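Local coordinates for assembly chaperone of ribosomal protein L4 (Acl4) (Chaetomium thermophilum, PDB 5TQB) that probably escorts ribosomal protein L4 as its assembly chaperone, through an all-helical repeat scaffold of tetratricopeptide type that binds the chain of another protein, at residues L303-C306 with L307-F310; A151-E154 with V155-D159; A192-R195 with I196-R200. All coordinates share one frame; numbering follows the deposited sequence.

In the fold
The three contacts follow one another along the all-helical chain of this TPR-family protein: contact 2 first, then contact 3, then contact 1. Contacts 2 and 3 both lie near the C-terminal ends of their helices, 131-156 and 185-197, with centres 13 Å apart, and they touch. Met-157 CE lies 3.1 Å from Ser-197 OG, and Val-153 CG1 packs 3.8 Å from Val-194 CG2. Both meet the chain of another protein, probably the L4 client, so together they form part of the binding surface. Contact 1, in the C-terminal half of helix 291-313, stands apart: its centre is 31 Å from that of either other contact, and the partner protein does not touch it.

Contact 1. Residues L303-C306 with L307-F310; sequences LRQC and LKVF. With EDO (1,2-ethanediol), chain G.
The two flat groups here are the amide of Gln-305 and the ring of Phe-310, and they meet quite different surroundings. Lys-308 and Val-309 border the amide: OE1 of Gln-305 lies 3.6 Å from CD of Lys-308, while NE2 of Gln-305 lies 3.6 Å from CG2 of Val-309. NE2 also makes a weak hydrogen bond, 3.0 Å to O2 of a 1,2-ethanediol that probably came from the crystallisation liquor. The Gln-305 chain bends at its second torsion (chi2 63°), which brings the amide back alongside the next turn, where the extended Lys-308 chain crosses it obliquely. The Phe-310 ring meets Cys-306 O at a slant, and CB of Phe-310 is 3.1 Å from that oxygen. CG of Phe-310 is anti to the backbone N (chi1 -170°), leading the ring away from residues 303-306 to an edge-to-face meeting with Tyr-315. Replacing Gln-305 by an alanine removes the amide, which would probably leave CD of Lys-308 and CG2 of Val-309 without that neighbour and the lysine chain freer to turn. Four i to i+4 backbone bonds run through the segment, from Leu-307 N to Leu-303 O at 3.1 Å through to Phe-310 N to Cys-306 O at 2.8 Å. Helix 291-313 lies between two others: Leu-303 and Leu-307 face helix 318-333, whereas Gln-305 packs on Trp-265, Phe-310 on Val-262 and Cys-306 on both, all on helix 262-281.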
loop_
_atom_site.group_PDB
_atom_site.type_symbol
_atom_site.label_atom_id
_atom_site.label_comp_id
_atom_site.label_asym_id
_atom_site.label_seq_id
_atom_site.Cartn_x
_atom_site.Cartn_y
_atom_site.Cartn_z
ATOM N N LEU B 303 -1.571 20.547 -3.773
ATOM C CA LEU B 303 -2.856 20.952 -3.217
ATOM C C LEU B 303 -3.886 21.205 -4.311
ATOM O O LEU B 303 -5.065 20.907 -4.139
ATOM C CB LEU B 303 -2.691 22.195 -2.343
ATOM C CG LEU B 303 -1.891 22.008 -1.050
ATOM C CD1 LEU B 303 -1.636 23.357 -0.397
ATOM C CD2 LEU B 303 -2.606 21.074 -0.083
ATOM N N ARG B 304 -3.442 21.773 -5.427
ATOM C CA ARG B 304 -4.310 21.932 -6.586
ATOM C C ARG B 304 -4.798 20.553 -7.007
ATOM O O ARG B 304 -5.990 20.344 -7.234
ATOM C CB ARG B 304 -3.561 22.607 -7.737
ATOM C CG ARG B 304 -3.302 24.096 -7.519
ATOM C CD ARG B 304 -4.330 24.963 -8.229
ATOM N NE ARG B 304 -4.185 26.377 -7.887
ATOM C CZ ARG B 304 -3.291 27.200 -8.432
ATOM N NH1 ARG B 304 -2.439 26.763 -9.351
ATOM N NH2 ARG B 304 -3.244 28.467 -8.049
ATOM N N GLN B 305 -3.866 19.610 -7.077
ATOM C CA GLN B 305 -4.181 18.256 -7.506
ATOM C C GLN B 305 -5.079 17.565 -6.488
ATOM O O GLN B 305 -5.902 16.725 -6.847
ATOM C CB GLN B 305 -2.896 17.455 -7.704
ATOM C CG GLN B 305 -3.114 16.069 -8.298
ATOM C CD GLN B 305 -3.716 16.117 -9.689
ATOM O OE1 GLN B 305 -3.550 17.094 -10.420
ATOM N NE2 GLN B 305 -4.419 15.057 -10.062
ATOM N N CYS B 306 -4.922 17.924 -5.216
ATOM C CA CYS B 306 -5.778 17.380 -4.174
ATOM C C CYS B 306 -7.228 17.774 -4.435
ATOM O O CYS B 306 -8.111 16.919 -4.456
ATOM C CB CYS B 306 -5.335 17.870 -2.795
ATOM S SG CYS B 306 -6.519 17.537 -1.471
ATOM N N LEU B 307 -7.467 19.063 -4.654
ATOM C CA LEU B 307 -8.821 19.555 -4.902
ATOM C C LEU B 307 -9.384 18.997 -6.203
ATOM O O LEU B 307 -10.588 18.786 -6.329
ATOM C CB LEU B 307 -8.861 21.088 -4.961
ATOM C CG LEU B 307 -8.965 21.915 -3.671
ATOM C CD1 LEU B 307 -9.944 21.310 -2.662
ATOM C CD2 LEU B 307 -7.604 22.093 -3.038
ATOM N N LYS B 308 -8.512 18.781 -7.179
ATOM C CA LYS B 308 -8.937 18.236 -8.456
ATOM C C LYS B 308 -9.513 16.836 -8.235
ATOM O O LYS B 308 -10.667 16.574 -8.573
ATOM C CB LYS B 308 -7.758 18.199 -9.421
ATOM C CG LYS B 308 -8.114 17.729 -10.820
ATOM C CD LYS B 308 -6.894 17.733 -11.723
ATOM C CE LYS B 308 -7.257 17.375 -13.149
ATOM N NZ LYS B 308 -6.061 17.394 -14.029
ATOM N N VAL B 309 -8.711 15.952 -7.644
ATOM C CA VAL B 309 -9.145 14.590 -7.321
ATOM C C VAL B 309 -10.308 14.606 -6.330
ATOM O O VAL B 309 -11.152 13.711 -6.344
ATOM C CB VAL B 309 -7.985 13.769 -6.716
ATOM C CG1 VAL B 309 -8.445 12.378 -6.305
ATOM C CG2 VAL B 309 -6.829 13.669 -7.704
ATOM N N PHE B 310 -10.338 15.622 -5.466
ATOM C CA PHE B 310 -11.415 15.799 -4.498
ATOM C C PHE B 310 -12.758 15.893 -5.230
ATOM O O PHE B 310 -13.708 15.179 -4.898
ATOM C CB PHE B 310 -11.159 17.073 -3.680
ATOM C CG PHE B 310 -12.058 17.242 -2.492
ATOM C CD1 PHE B 310 -13.397 17.557 -2.651
ATOM C CD2 PHE B 310 -11.549 17.125 -1.210
ATOM C CE1 PHE B 310 -14.216 17.727 -1.555
ATOM C CE2 PHE B 310 -12.360 17.294 -0.110
ATOM C CZ PHE B 310 -13.697 17.597 -0.279
HETATM C C1 EDO G . -1.897 12.713 -11.339
HETATM O O1 EDO G . -0.954 11.857 -10.731
HETATM C C2 EDO G . -3.265 12.062 -11.335
HETATM O O2 EDO G . -3.807 12.090 -10.031
#

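Contact 2. Residues A151-E154 with V155-D159; sequences AVVE and VYMTD
Near its C-terminal end, helix 131-156 in the helical array of this TPR-family protein gives way to a turn, and residues 151-154 pack against 155-159 across that transition. Two pairs of side chains, each four residues apart, run side by side. CG1 of Val-152 lies 3.7 Å from CE2 of the Tyr-156 ring, and CG1 of Val-153 lies 3.9 Å from the selenium of Met-157, a selenomethionine. Both valines place CG1 anti to the backbone N (chi1 177° in Val-152), which turns that methyl forward along the helix to its partner. The Val-152 pair is covered by helices 100-125 and 166-180, through Val-103, Phe-106, Leu-173 and Cys-170; the Val-153 pair faces helix 185-197. The regular backbone pattern holds as far as Tyr-156 N, which bonds Val-152 O at 3.1 Å, then weakens: Met-157 N makes only weak bonds, to Val-153 O and to Glu-154 O. The carboxylate of Glu-154 is taken up outside this stretch, by the chain of another protein, probably the ribosomal client: a basic side chain of that chain pairs with OE2, and its backbone bonds OE1. Beyond this last turn a side chain takes over: the hydroxyl of Thr-158, set between its own backbone N and carbonyl carbon (chi1 52°), donates to Glu-154 O, with OG1 at 2.7 Å and 18° from the carbonyl plane.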
loop_
_atom_site.group_PDB
_atom_site.type_symbol
_atom_site.label_atom_id
_atom_site.label_comp_id
_atom_site.label_asym_id
_atom_site.label_seq_id
_atom_site.Cartn_x
_atom_site.Cartn_y
_atom_site.Cartn_z
ATOM N N ALA B 151 -3.159 -1.558 17.913
ATOM C CA ALA B 151 -4.535 -1.159 17.656
ATOM C C ALA B 151 -5.208 -0.714 18.954
ATOM O O ALA B 151 -5.981 0.240 18.960
ATOM C CB ALA B 151 -5.310 -2.281 17.011
ATOM N N VAL B 152 -4.903 -1.402 20.050
ATOM C CA VAL B 152 -5.469 -1.066 21.354
ATOM C C VAL B 152 -4.903 0.259 21.874
ATOM O O VAL B 152 -5.630 1.069 22.447
ATOM C CB VAL B 152 -5.221 -2.196 22.378
ATOM C CG1 VAL B 152 -5.741 -1.812 23.758
ATOM C CG2 VAL B 152 -5.894 -3.472 21.913
ATOM N N VAL B 153 -3.606 0.472 21.667
ATOM C CA VAL B 153 -2.968 1.740 22.002
ATOM C C VAL B 153 -3.746 2.910 21.406
ATOM O O VAL B 153 -4.010 3.902 22.089
ATOM C CB VAL B 153 -1.499 1.786 21.498
ATOM C CG1 VAL B 153 -0.931 3.205 21.568
ATOM C CG2 VAL B 153 -0.623 0.831 22.305
ATOM N N GLU B 154 -4.126 2.776 20.139
ATOM C CA GLU B 154 -4.783 3.854 19.407
ATOM C C GLU B 154 -6.219 4.093 19.890
ATOM O O GLU B 154 -6.734 5.210 19.785
ATOM C CB GLU B 154 -4.745 3.568 17.899
ATOM C CG GLU B 154 -3.334 3.655 17.301
ATOM C CD GLU B 154 -3.171 2.872 15.989
ATOM O OE1 GLU B 154 -4.192 2.478 15.381
ATOM O OE2 GLU B 154 -2.010 2.649 15.569
ATOM N N VAL B 155 -6.865 3.060 20.425
ATOM C CA VAL B 155 -8.182 3.240 21.036
ATOM C C VAL B 155 -8.048 4.079 22.310
ATOM O O VAL B 155 -8.884 4.944 22.587
ATOM C CB VAL B 155 -8.857 1.894 21.380
ATOM C CG1 VAL B 155 -10.216 2.122 22.015
ATOM C CG2 VAL B 155 -9.014 1.035 20.133
ATOM N N TYR B 156 -6.991 3.825 23.080
ATOM C CA TYR B 156 -6.785 4.536 24.337
ATOM C C TYR B 156 -6.320 5.973 24.128
ATOM O O TYR B 156 -6.345 6.776 25.060
ATOM C CB TYR B 156 -5.805 3.782 25.242
ATOM C CG TYR B 156 -6.476 2.705 26.062
ATOM C CD1 TYR B 156 -7.309 3.032 27.127
ATOM C CD2 TYR B 156 -6.290 1.367 25.766
ATOM C CE1 TYR B 156 -7.932 2.054 27.872
ATOM C CE2 TYR B 156 -6.907 0.380 26.507
ATOM C CZ TYR B 156 -7.727 0.725 27.554
ATOM O OH TYR B 156 -8.337 -0.269 28.286
HETATM N N MSE B 157 -5.902 6.293 22.904
HETATM C CA MSE B 157 -5.499 7.655 22.569
HETATM C C MSE B 157 -6.582 8.353 21.752
HETATM O O MSE B 157 -6.390 9.478 21.292
HETATM C CB MSE B 157 -4.178 7.652 21.808
HETATM C CG MSE B 157 -3.019 7.079 22.604
HETATM SE SE MSE B 157 -1.341 7.129 21.622
HETATM C CE MSE B 157 -1.042 9.050 21.673
ATOM N N THR B 158 -7.712 7.671 21.575
ATOM C CA THR B 158 -8.896 8.273 20.977
ATOM C C THR B 158 -10.132 8.000 21.842
ATOM O O THR B 158 -10.410 8.756 22.777
ATOM C CB THR B 158 -9.122 7.798 19.526
ATOM O OG1 THR B 158 -9.108 6.361 19.459
ATOM C CG2 THR B 158 -8.037 8.373 18.606
ATOM N N ASP B 159 -10.851 6.918 21.542
ATOM C CA ASP B 159 -12.123 6.607 22.207
ATOM C C ASP B 159 -12.045 6.652 23.744
ATOM O O ASP B 159 -12.931 7.202 24.403
ATOM C CB ASP B 159 -12.614 5.218 21.789
ATOM C CG ASP B 159 -12.787 5.069 20.278
ATOM O OD1 ASP B 159 -13.207 3.970 19.848
ATOM O OD2 ASP B 159 -12.513 6.032 19.524
#

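Contact 3. Residues A192-R195 with I196-R200; sequences ANVR and ISQER
Two guanidinium groups lie flat on one another: those of Arg-195 and Arg-200 are stacked with centres 3.9 Å apart and planes only 12° from parallel. The overlap is offset, since NH1 of Arg-200 sits over the rim of the Arg-195 group, 3.5 Å from its NE. Two like charges this close are probably tolerated because each has an acid partner: NH1 of Arg-195 forms a salt bridge with Glu-171, and NH1 of Arg-200 forms one with Glu-203. Gln-198 approaches Arg-195 at a slant. NH1 of Arg-195 donates to OE1 of Gln-198 at 2.9 Å, in the plane of that carbonyl and on a lone pair, although OE1 stands 29° out of the guanidinium plane. Gln-198 runs alongside Val-194: CG1 of Val-194 lies 3.6 Å from CD of Gln-198, and NE2 of Gln-198 bonds to Glu-167 and Glu-171. The Arg-195 chain bends at chi2 (-75°), which carries its end back over the helix terminus toward both partners. The helix ends in a Schellman motif with Glu-199, at positive phi, as its C-prime residue: Arg-200 N bonds Arg-195 O at 2.9 Å and Glu-199 N bonds Ile-196 O. Gln-198 N reaches Arg-195 O from the other face, at 2.8 Å. Asn-193 OD1 and Ser-197 OG each bond a basic side chain of the chain of another protein. Arg-200 occupies the N-cap position of helix 201-212, whose Ala-204 meets Arg-195 and Ile-196, and Ile-174 of helix 166-180 backs Val-194 and Arg-195.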
loop_
_atom_site.group_PDB
_atom_site.type_symbol
_atom_site.label_atom_id
_atom_site.label_comp_id
_atom_site.label_asym_id
_atom_site.label_seq_id
_atom_site.Cartn_x
_atom_site.Cartn_y
_atom_site.Cartn_z
ATOM N N ALA B 192 6.351 5.934 18.777
ATOM C CA ALA B 192 6.464 7.362 18.497
ATOM C C ALA B 192 5.149 8.078 18.788
ATOM O O ALA B 192 5.141 9.171 19.360
ATOM C CB ALA B 192 6.874 7.583 17.055
ATOM N N ASN B 193 4.046 7.449 18.390
ATOM C CA ASN B 193 2.713 7.992 18.608
ATOM C C ASN B 193 2.528 8.339 20.073
ATOM O O ASN B 193 2.140 9.457 20.410
ATOM C CB ASN B 193 1.652 6.979 18.179
ATOM C CG ASN B 193 0.444 7.630 17.536
ATOM O OD1 ASN B 193 0.098 8.770 17.842
ATOM N ND2 ASN B 193 -0.203 6.907 16.631
ATOM N N VAL B 194 2.833 7.378 20.939
ATOM C CA VAL B 194 2.756 7.572 22.388
ATOM C C VAL B 194 3.671 8.704 22.854
ATOM O O VAL B 194 3.234 9.613 23.557
ATOM C CB VAL B 194 3.128 6.272 23.146
ATOM C CG1 VAL B 194 3.176 6.505 24.654
ATOM C CG2 VAL B 194 2.137 5.160 22.815
ATOM N N ARG B 195 4.938 8.634 22.458
ATOM C CA ARG B 195 5.939 9.623 22.849
ATOM C C ARG B 195 5.501 11.064 22.554
ATOM O O ARG B 195 5.638 11.944 23.412
ATOM C CB ARG B 195 7.265 9.319 22.147
ATOM C CG ARG B 195 7.941 8.040 22.629
ATOM C CD ARG B 195 8.591 8.229 23.989
ATOM N NE ARG B 195 9.233 7.006 24.468
ATOM C CZ ARG B 195 8.609 6.044 25.141
ATOM N NH1 ARG B 195 7.316 6.144 25.421
ATOM N NH2 ARG B 195 9.279 4.972 25.535
ATOM N N ILE B 196 4.971 11.292 21.352
ATOM C CA ILE B 196 4.484 12.610 20.947
ATOM C C ILE B 196 3.486 13.143 21.967
ATOM O O ILE B 196 3.598 14.281 22.430
ATOM C CB ILE B 196 3.801 12.560 19.559
ATOM C CG1 ILE B 196 4.826 12.250 18.466
ATOM C CG2 ILE B 196 3.120 13.887 19.235
ATOM C CD1 ILE B 196 4.213 11.814 17.129
ATOM N N SER B 197 2.511 12.314 22.316
ATOM C CA SER B 197 1.506 12.701 23.292
ATOM C C SER B 197 2.061 12.757 24.717
ATOM O O SER B 197 1.373 13.204 25.633
ATOM C CB SER B 197 0.311 11.756 23.223
ATOM O OG SER B 197 -0.536 12.116 22.146
ATOM N N GLN B 198 3.299 12.307 24.897
ATOM C CA GLN B 198 3.979 12.418 26.185
ATOM C C GLN B 198 4.930 13.607 26.194
ATOM O O GLN B 198 5.719 13.765 27.122
ATOM C CB GLN B 198 4.766 11.146 26.488
ATOM C CG GLN B 198 3.908 9.941 26.795
ATOM C CD GLN B 198 4.739 8.697 27.007
ATOM O OE1 GLN B 198 5.708 8.456 26.286
ATOM N NE2 GLN B 198 4.376 7.907 28.007
ATOM N N GLU B 199 4.856 14.432 25.153
ATOM C CA GLU B 199 5.732 15.591 25.013
ATOM C C GLU B 199 7.199 15.166 24.982
ATOM O O GLU B 199 8.081 15.914 25.410
ATOM C CB GLU B 199 5.488 16.592 26.149
ATOM C CG GLU B 199 4.017 16.928 26.359
ATOM C CD GLU B 199 3.773 17.813 27.569
ATOM O OE1 GLU B 199 4.754 18.349 28.131
ATOM O OE2 GLU B 199 2.596 17.971 27.961
ATOM N N ARG B 200 7.447 13.957 24.481
ATOM C CA ARG B 200 8.805 13.456 24.281
ATOM C C ARG B 200 9.128 13.421 22.795
ATOM O O ARG B 200 9.104 12.361 22.162
ATOM C CB ARG B 200 8.959 12.057 24.871
ATOM C CG ARG B 200 8.958 12.015 26.397
ATOM C CD ARG B 200 9.704 10.798 26.906
ATOM N NE ARG B 200 8.839 9.875 27.628
ATOM C CZ ARG B 200 9.182 8.630 27.946
ATOM N NH1 ARG B 200 10.370 8.156 27.598
ATOM N NH2 ARG B 200 8.333 7.854 28.607
#